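Local coordinates for dihydrodipicolinate synthase (Bacillus clausii KSM-K16, PDB 3E96), which probably condenses pyruvate with aspartate semialdehyde on the lysine pathway, as dihydrodipicolinate synthases do, on a TIM-barrel fold, at residues T21-R24 and S29-W32; F59-L64 and V277-V282. One frame throughout, in Å; residues are numbered along the deposited sequence.

Interaction 1 (T21-R24 and S29-W32)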
loop_
_atom_site.group_PDB
_atom_site.type_symbol
_atom_site.label_atom_id
_atom_site.label_comp_id
_atom_site.label_asym_id
_atom_site.label_seq_id
_atom_site.Cartn_x
_atom_site.Cartn_y
_atom_site.Cartn_z
ATOM N N THR B 21 15.233 7.737 6.744
ATOM C CA THR B 21 15.965 6.611 7.306
ATOM C C THR B 21 17.144 6.471 6.345
ATOM O O THR B 21 16.989 6.000 5.215
ATOM C CB THR B 21 15.160 5.296 7.291
ATOM O OG1 THR B 21 13.955 5.457 8.052
ATOM C CG2 THR B 21 15.990 4.167 7.908
ATOM N N PRO B 22 18.340 6.913 6.768
ATOM C CA PRO B 22 19.524 6.818 5.907
ATOM C C PRO B 22 19.849 5.371 5.555
ATOM O O PRO B 22 19.959 4.530 6.444
ATOM C CB PRO B 22 20.630 7.452 6.758
ATOM C CG PRO B 22 19.877 8.388 7.664
ATOM C CD PRO B 22 18.668 7.575 8.041
ATOM N N PHE B 23 19.993 5.079 4.263
ATOM C CA PHE B 23 20.331 3.727 3.825
ATOM C C PHE B 23 21.657 3.775 3.078
ATOM O O PHE B 23 21.886 4.680 2.274
ATOM C CB PHE B 23 19.267 3.156 2.880
ATOM C CG PHE B 23 17.911 2.988 3.499
ATOM C CD1 PHE B 23 17.743 2.237 4.656
ATOM C CD2 PHE B 23 16.785 3.544 2.888
ATOM C CE1 PHE B 23 16.472 2.036 5.198
ATOM C CE2 PHE B 23 15.513 3.351 3.419
ATOM C CZ PHE B 23 15.354 2.596 4.576
ATOM N N ARG B 24 22.521 2.797 3.333
ATOM C CA ARG B 24 23.819 2.743 2.667
ATOM C C ARG B 24 23.683 2.357 1.202
ATOM O O ARG B 24 22.913 1.464 0.856
ATOM C CB ARG B 24 24.737 1.737 3.362
ATOM C CG ARG B 24 25.062 2.095 4.796
ATOM C CD ARG B 24 26.221 1.261 5.314
ATOM N NE ARG B 24 26.671 1.719 6.624
ATOM C CZ ARG B 24 26.051 1.451 7.768
ATOM N NH1 ARG B 24 24.946 0.715 7.774
ATOM N NH2 ARG B 24 26.536 1.922 8.908
ATOM N N SER B 29 21.683 -1.119 3.905
ATOM C CA SER B 29 21.469 -1.210 5.347
ATOM C C SER B 29 21.298 0.176 5.956
ATOM O O SER B 29 21.733 1.176 5.390
ATOM C CB SER B 29 22.640 -1.929 6.026
ATOM O OG SER B 29 23.843 -1.194 5.884
ATOM N N ILE B 30 20.651 0.229 7.113
ATOM C CA ILE B 30 20.423 1.492 7.801
ATOM C C ILE B 30 21.709 1.973 8.478
ATOM O O ILE B 30 22.398 1.198 9.145
ATOM C CB ILE B 30 19.329 1.337 8.884
ATOM C CG1 ILE B 30 18.021 0.864 8.235
ATOM C CG2 ILE B 30 19.115 2.656 9.607
ATOM C CD1 ILE B 30 16.926 0.541 9.231
ATOM N N ASP B 31 22.047 3.243 8.278
ATOM C CA ASP B 31 23.226 3.808 8.921
ATOM C C ASP B 31 22.673 4.599 10.094
ATOM O O ASP B 31 22.200 5.724 9.929
ATOM C CB ASP B 31 23.986 4.747 7.987
ATOM C CG ASP B 31 25.294 5.226 8.593
ATOM O OD1 ASP B 31 25.294 5.597 9.785
ATOM O OD2 ASP B 31 26.317 5.235 7.876
ATOM N N TRP B 32 22.725 4.000 11.278
ATOM C CA TRP B 32 22.197 4.638 12.471
ATOM C C TRP B 32 22.968 5.883 12.886
ATOM O O TRP B 32 22.420 6.756 13.557
ATOM C CB TRP B 32 22.144 3.630 13.617
ATOM C CG TRP B 32 21.182 2.507 13.359
ATOM C CD1 TRP B 32 21.481 1.179 13.253
ATOM C CD2 TRP B 32 19.761 2.615 13.183
ATOM N NE1 TRP B 32 20.335 0.450 13.024
ATOM C CE2 TRP B 32 19.266 1.308 12.974
ATOM C CE3 TRP B 32 18.860 3.691 13.178
ATOM C CZ2 TRP B 32 17.905 1.043 12.768
ATOM C CZ3 TRP B 32 17.504 3.427 12.972
ATOM C CH2 TRP B 32 17.044 2.112 12.770
HETATM O O HOH W 1 24.807 1.761 11.510
#
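Asp31 stacks on one face of the Arg24 guanidinium, its CB 3.8 Å above the plane and its carboxylate tilted by 23° from it. With CG anti to the backbone N (chi1 -174°), the carboxylate folds over the cation, and because OD2 sits 3.5 Å from Arg24 NH2, well off the plane, the salt bridge works by charge alone. At the edge NH1 donates to Ser29 OG at 2.9 Å, 15° out of the plane, and a water in the plane accepts from NH2 and from Trp32 N; NH1 also bonds Ile30 O weakly. Thr21 O lies over one face of the Phe23 ring, and Phe23 CE1, at the ring edge, meets Ile30 CG1 at 3.6 Å, while Ile30 CG2 sits over one face of the Trp32 ring.

Two backbone bonds tie the loop, Arg24 N to Ser29 O at 2.7 Å and Asp31 N to Pro22 O at 3.1 Å, around a single bridge of Phe23 with Ile30. Asp27 also binds Ser29 OG. The contact closes the loop between barrel strand 15-17 and helix 32-43, N-capped by Asp31 OD1 at His34 N; Pro22 packs on that helix, and Trp32 leans on helix 64-78, with a cation-pi contact to Arg73.

Interaction 2 (F59-L64 and V277-V282)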
loop_
_atom_site.group_PDB
_atom_site.type_symbol
_atom_site.label_atom_id
_atom_site.label_comp_id
_atom_site.label_asym_id
_atom_site.label_seq_id
_atom_site.Cartn_x
_atom_site.Cartn_y
_atom_site.Cartn_z
ATOM N N PHE B 59 8.904 3.986 5.671
ATOM C CA PHE B 59 8.362 2.952 6.543
ATOM C C PHE B 59 8.119 1.608 5.852
ATOM O O PHE B 59 8.537 0.556 6.349
ATOM C CB PHE B 59 7.053 3.468 7.150
ATOM C CG PHE B 59 6.285 2.439 7.922
ATOM C CD1 PHE B 59 6.803 1.895 9.088
ATOM C CD2 PHE B 59 5.020 2.040 7.496
ATOM C CE1 PHE B 59 6.075 0.970 9.828
ATOM C CE2 PHE B 59 4.283 1.115 8.226
ATOM C CZ PHE B 59 4.812 0.579 9.397
ATOM N N TYR B 60 7.446 1.633 4.706
ATOM C CA TYR B 60 7.137 0.398 3.997
ATOM C C TYR B 60 8.331 -0.334 3.399
ATOM O O TYR B 60 8.203 -1.477 2.957
ATOM C CB TYR B 60 6.076 0.672 2.934
ATOM C CG TYR B 60 4.744 1.019 3.561
ATOM C CD1 TYR B 60 4.068 0.092 4.351
ATOM C CD2 TYR B 60 4.177 2.283 3.399
ATOM C CE1 TYR B 60 2.863 0.409 4.968
ATOM C CE2 TYR B 60 2.967 2.614 4.013
ATOM C CZ TYR B 60 2.318 1.667 4.796
ATOM O OH TYR B 60 1.119 1.974 5.396
ATOM N N ALA B 61 9.491 0.317 3.393
ATOM C CA ALA B 61 10.707 -0.312 2.872
ATOM C C ALA B 61 11.486 -0.953 4.025
ATOM O O ALA B 61 12.545 -1.554 3.823
ATOM C CB ALA B 61 11.573 0.727 2.167
ATOM N N LEU B 62 10.953 -0.826 5.238
ATOM C CA LEU B 62 11.597 -1.397 6.420
ATOM C C LEU B 62 10.943 -2.711 6.827
ATOM O O LEU B 62 9.744 -2.902 6.639
ATOM C CB LEU B 62 11.488 -0.434 7.609
ATOM C CG LEU B 62 11.959 1.017 7.468
ATOM C CD1 LEU B 62 11.599 1.779 8.742
ATOM C CD2 LEU B 62 13.457 1.063 7.217
ATOM N N SER B 63 11.732 -3.623 7.383
ATOM C CA SER B 63 11.168 -4.878 7.861
ATOM C C SER B 63 10.490 -4.478 9.172
ATOM O O SER B 63 10.720 -3.375 9.677
ATOM C CB SER B 63 12.271 -5.893 8.145
ATOM O OG SER B 63 13.088 -5.447 9.211
ATOM N N LEU B 64 9.654 -5.353 9.720
ATOM C CA LEU B 64 8.979 -5.040 10.976
ATOM C C LEU B 64 9.994 -4.789 12.083
ATOM O O LEU B 64 9.808 -3.908 12.922
ATOM C CB LEU B 64 8.049 -6.184 11.391
ATOM C CG LEU B 64 6.791 -6.410 10.551
ATOM C CD1 LEU B 64 5.962 -7.537 11.176
ATOM C CD2 LEU B 64 5.971 -5.117 10.492
ATOM N N VAL B 277 21.054 6.700 0.313
ATOM C CA VAL B 277 20.090 6.563 -0.772
ATOM C C VAL B 277 18.745 6.009 -0.319
ATOM O O VAL B 277 18.556 5.663 0.848
ATOM C CB VAL B 277 20.625 5.612 -1.861
ATOM C CG1 VAL B 277 21.904 6.167 -2.461
ATOM C CG2 VAL B 277 20.873 4.227 -1.255
ATOM N N THR B 278 17.810 5.934 -1.258
ATOM C CA THR B 278 16.493 5.376 -0.976
ATOM C C THR B 278 16.586 3.881 -1.266
ATOM O O THR B 278 17.547 3.428 -1.894
ATOM C CB THR B 278 15.395 5.983 -1.894
ATOM O OG1 THR B 278 15.818 5.919 -3.266
ATOM C CG2 THR B 278 15.106 7.431 -1.513
ATOM N N ARG B 279 15.611 3.115 -0.790
ATOM C CA ARG B 279 15.577 1.681 -1.057
ATOM C C ARG B 279 14.552 1.440 -2.164
ATOM O O ARG B 279 13.603 2.213 -2.314
ATOM C CB ARG B 279 15.137 0.892 0.182
ATOM C CG ARG B 279 16.245 0.544 1.174
ATOM C CD ARG B 279 15.696 -0.316 2.311
ATOM N NE ARG B 279 16.725 -0.675 3.285
ATOM C CZ ARG B 279 16.492 -1.302 4.433
ATOM N NH1 ARG B 279 17.497 -1.579 5.255
ATOM N NH2 ARG B 279 15.256 -1.655 4.764
ATOM N N ALA B 280 14.754 0.390 -2.955
ATOM C CA ALA B 280 13.783 0.053 -3.993
ATOM C C ALA B 280 12.503 -0.071 -3.166
ATOM O O ALA B 280 12.560 -0.522 -2.024
ATOM C CB ALA B 280 14.137 -1.289 -4.630
ATOM N N PRO B 281 11.329 0.247 -3.739
ATOM C CA PRO B 281 10.979 0.709 -5.088
ATOM C C PRO B 281 11.306 2.124 -5.580
ATOM O O PRO B 281 10.611 2.640 -6.456
ATOM C CB PRO B 281 9.483 0.423 -5.154
ATOM C CG PRO B 281 9.042 0.779 -3.763
ATOM C CD PRO B 281 10.118 0.131 -2.902
ATOM N N VAL B 282 12.329 2.765 -5.028
ATOM C CA VAL B 282 12.723 4.081 -5.530
ATOM C C VAL B 282 14.238 4.081 -5.675
ATOM O O VAL B 282 14.948 3.735 -4.736
ATOM C CB VAL B 282 12.312 5.244 -4.595
ATOM C CG1 VAL B 282 12.932 6.554 -5.101
ATOM C CG2 VAL B 282 10.791 5.385 -4.572
#
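Arg279 lays the start of its side chain against Ala61, CB to CB at 4.1 Å, and then runs on straight (chi3 180°) past the carbonyl, where its CD comes within 3.7 Å of Ala61 O. That extension carries NH2 to a bond of 2.9 Å with the same Ala61 O, N-H...O angle 147°. The oxygen lies in the guanidinium plane, at its edge, whereas the donor stands 29° off the carbonyl plane. Leu62 brings CD2 to 4.1 Å from NH2, its side chain crossing that of Arg279 at about a right angle.

Each backbone is folded locally before it meets the other. Leu62 N bonds Phe59 O at 3.0 Å in the 3-10 turn that presents Ala61 O, and Val282 N bonds Arg279 O at 3.0 Å across the cis peptide before Pro281, a type VI turn. Pro281 itself packs on His117 of the second subunit.

Elsewhere NE of Arg279 reaches Gly28 O, and NH1 makes a salt bridge with Glu66, which also receives Ser63 N at the start of helix 64-78. With a leucine in its place, the guanidinium is gone, and Ala61 O, Gly28 O and the Glu66 carboxylate would probably lose their shared mate. One cation therefore joins three separate parts of the chain: its positive charge meets a carboxylate, while neutral carbonyl oxygens also take N-H groups from it.

In the fold
Interactions 1 and 2 show how one kind of residue, an arginine, serves a short-range and a long-range join. Their centres are 10 Å apart, on the same side of the chain's centre, and both are partly buried. Interaction 1 closes a local loop between a strand and the next helix, with an exposed arginine at its surface and backbone bonds within; interaction 2 joins 59-64, before helix 64-78, to 277-282, before helix 287-299, segments 213 residues apart in the chain, through a single side-chain bond beside the subunit interface. They meet directly: Phe23 O probably accepts from Val277 N at 2.9 Å, and the Phe23 ring touches Leu62 at its edge, through CZ, and Arg279 NE over one face.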